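Local structure of alpha-rhamnosidase (Dictyoglomus thermophilum, 6I60) at residues Tyr258-Pro263 against Pro549-Ile554. The protein probably hydrolyses terminal non-reducing alpha-L-rhamnose residues from alpha-L-rhamnosides. Sequence-based numbering, arbitrary orientation.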
loop_
_atom_site.group_PDB
_atom_site.type_symbol
_atom_site.label_atom_id
_atom_site.label_comp_id
_atom_site.label_asym_id
_atom_site.label_seq_id
_atom_site.Cartn_x
_atom_site.Cartn_y
_atom_site.Cartn_z
ATOM N N TYR A 258 -12.310 -0.588 -20.670
ATOM C CA TYR A 258 -10.861 -0.590 -20.524
ATOM C C TYR A 258 -10.175 -1.536 -21.502
ATOM O O TYR A 258 -8.965 -1.755 -21.385
ATOM C CB TYR A 258 -10.475 -0.955 -19.089
ATOM C CG TYR A 258 -11.124 -0.079 -18.042
ATOM C CD1 TYR A 258 -11.306 1.280 -18.261
ATOM C CD2 TYR A 258 -11.555 -0.612 -16.833
ATOM C CE1 TYR A 258 -11.899 2.083 -17.309
ATOM C CE2 TYR A 258 -12.150 0.186 -15.874
ATOM C CZ TYR A 258 -12.319 1.532 -16.117
ATOM O OH TYR A 258 -12.910 2.332 -15.168
ATOM N N GLY A 259 -10.915 -2.096 -22.455
ATOM C CA GLY A 259 -10.332 -2.987 -23.434
ATOM C C GLY A 259 -10.344 -4.450 -23.061
ATOM O O GLY A 259 -9.425 -5.183 -23.445
ATOM N N TYR A 260 -11.351 -4.904 -22.328
ATOM C CA TYR A 260 -11.454 -6.291 -21.897
ATOM C C TYR A 260 -12.762 -6.894 -22.402
ATOM O O TYR A 260 -13.540 -6.251 -23.111
ATOM C CB TYR A 260 -11.351 -6.395 -20.373
ATOM C CG TYR A 260 -10.050 -5.870 -19.811
ATOM C CD1 TYR A 260 -8.830 -6.366 -20.256
ATOM C CD2 TYR A 260 -10.039 -4.880 -18.836
ATOM C CE1 TYR A 260 -7.637 -5.890 -19.745
ATOM C CE2 TYR A 260 -8.851 -4.397 -18.320
ATOM C CZ TYR A 260 -7.652 -4.907 -18.777
ATOM O OH TYR A 260 -6.464 -4.435 -18.268
ATOM N N ASP A 261 -12.995 -8.145 -22.024
ATOM C CA ASP A 261 -14.167 -8.902 -22.429
ATOM C C ASP A 261 -15.133 -9.038 -21.251
ATOM O O ASP A 261 -14.942 -8.434 -20.188
ATOM C CB ASP A 261 -13.732 -10.264 -22.975
ATOM C CG ASP A 261 -14.791 -10.912 -23.839
ATOM O OD1 ASP A 261 -15.714 -10.196 -24.281
ATOM O OD2 ASP A 261 -14.704 -12.137 -24.065
ATOM N N PHE A 262 -16.184 -9.830 -21.448
ATOM C CA PHE A 262 -17.118 -10.135 -20.380
ATOM C C PHE A 262 -16.468 -11.093 -19.380
ATOM O O PHE A 262 -15.440 -11.705 -19.679
ATOM C CB PHE A 262 -18.395 -10.733 -20.965
ATOM C CG PHE A 262 -19.223 -9.745 -21.736
ATOM C CD1 PHE A 262 -19.848 -8.692 -21.090
ATOM C CD2 PHE A 262 -19.367 -9.864 -23.109
ATOM C CE1 PHE A 262 -20.607 -7.778 -21.797
ATOM C CE2 PHE A 262 -20.125 -8.953 -23.822
ATOM C CZ PHE A 262 -20.745 -7.909 -23.165
ATOM N N PRO A 263 -17.032 -11.218 -18.175
ATOM C CA PRO A 263 -16.392 -12.050 -17.146
ATOM C C PRO A 263 -16.187 -13.489 -17.602
ATOM O O PRO A 263 -17.040 -14.077 -18.268
ATOM C CB PRO A 263 -17.371 -11.970 -15.969
ATOM C CG PRO A 263 -18.053 -10.670 -16.142
ATOM C CD PRO A 263 -18.170 -10.457 -17.625
ATOM N N PRO A 549 -2.363 0.075 -12.934
ATOM C CA PRO A 549 -2.424 -0.428 -14.313
ATOM C C PRO A 549 -3.066 0.559 -15.287
ATOM O O PRO A 549 -3.915 1.353 -14.879
ATOM C CB PRO A 549 -3.280 -1.695 -14.188
ATOM C CG PRO A 549 -3.205 -2.072 -12.751
ATOM C CD PRO A 549 -3.128 -0.779 -12.013
ATOM N N PRO A 550 -2.666 0.508 -16.558
ATOM C CA PRO A 550 -3.103 1.522 -17.534
ATOM C C PRO A 550 -4.501 1.259 -18.085
ATOM O O PRO A 550 -4.704 1.095 -19.291
ATOM C CB PRO A 550 -2.018 1.422 -18.613
ATOM C CG PRO A 550 -1.609 -0.010 -18.583
ATOM C CD PRO A 550 -1.739 -0.472 -17.154
ATOM N N TYR A 551 -5.490 1.215 -17.188
ATOM C CA TYR A 551 -6.877 1.215 -17.638
ATOM C C TYR A 551 -7.184 2.489 -18.415
ATOM O O TYR A 551 -7.928 2.463 -19.402
ATOM C CB TYR A 551 -7.821 1.061 -16.446
ATOM C CG TYR A 551 -7.509 -0.133 -15.572
ATOM C CD1 TYR A 551 -7.685 -1.428 -16.044
ATOM C CD2 TYR A 551 -7.035 0.033 -14.276
ATOM C CE1 TYR A 551 -7.399 -2.524 -15.249
ATOM C CE2 TYR A 551 -6.743 -1.057 -13.474
ATOM C CZ TYR A 551 -6.931 -2.332 -13.965
ATOM O OH TYR A 551 -6.645 -3.418 -13.172
ATOM N N TRP A 552 -6.618 3.610 -17.979
ATOM C CA TRP A 552 -6.564 4.836 -18.762
ATOM C C TRP A 552 -5.158 4.960 -19.337
ATOM O O TRP A 552 -4.183 5.053 -18.583
ATOM C CB TRP A 552 -6.897 6.056 -17.904
ATOM C CG TRP A 552 -8.308 6.116 -17.403
ATOM C CD1 TRP A 552 -9.345 5.308 -17.763
ATOM C CD2 TRP A 552 -8.833 7.042 -16.445
ATOM N NE1 TRP A 552 -10.487 5.673 -17.087
ATOM C CE2 TRP A 552 -10.198 6.735 -16.272
ATOM C CE3 TRP A 552 -8.281 8.100 -15.717
ATOM C CZ2 TRP A 552 -11.019 7.450 -15.401
ATOM C CZ3 TRP A 552 -9.098 8.809 -14.854
ATOM C CH2 TRP A 552 -10.451 8.480 -14.704
ATOM N N SER A 553 -5.049 4.949 -20.662
ATOM C CA SER A 553 -3.744 5.019 -21.311
ATOM C C SER A 553 -3.300 6.476 -21.381
ATOM O O SER A 553 -3.828 7.256 -22.179
ATOM C CB SER A 553 -3.800 4.393 -22.702
ATOM O OG SER A 553 -3.480 3.014 -22.651
ATOM N N ILE A 554 -2.335 6.845 -20.545
ATOM C CA ILE A 554 -1.752 8.186 -20.557
ATOM C C ILE A 554 -0.247 8.005 -20.731
ATOM O O ILE A 554 0.505 7.857 -19.764
ATOM C CB ILE A 554 -2.089 8.987 -19.297
ATOM C CG1 ILE A 554 -3.569 9.368 -19.301
ATOM C CG2 ILE A 554 -1.262 10.261 -19.230
ATOM C CD1 ILE A 554 -4.410 8.565 -18.349
HETATM O O HOH W 1 -13.063 4.867 -16.028
#
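Y258, Y551 and W552 form an aromatic cluster where a loop leading into strand 264-273, in the N-terminal rhamnosidase domain, meets the loop ahead of helix 559-562 in the six-hairpin glycosidase domain. The main apolar contact is a CH-pi interaction: Y551 CB lies over one face of the Y258 ring, 4.0 Å from its centroid and 16° off the ring normal. With chi1 at -53°, Y551 CG sits beside its own backbone N, and the ring runs on past Y258 to Y260. The Y260 and Y551 side chains cross at about a right angle, Y260 CE2 coming to the edge of the Y551 ring in its plane, 3.9 Å from Y551 CE1. The Y258 and W552 rings meet obliquely, with Y258 CE1 3.9 Å from W552 NE1. Q220 also touches Y551, and F167 packs edge-to-face with W552. Polar contact between the loops runs through one water, which accepts the indole N-H at 2.9 Å from W552 NE1 and also bonds to Y258 OH. A phenylalanine in place of Y258 removes the hydroxyl, and the water would probably be left bound to W552 without its mate across the interface. The water lies 2.7 Å from Y258 OH, in the plane of that ring.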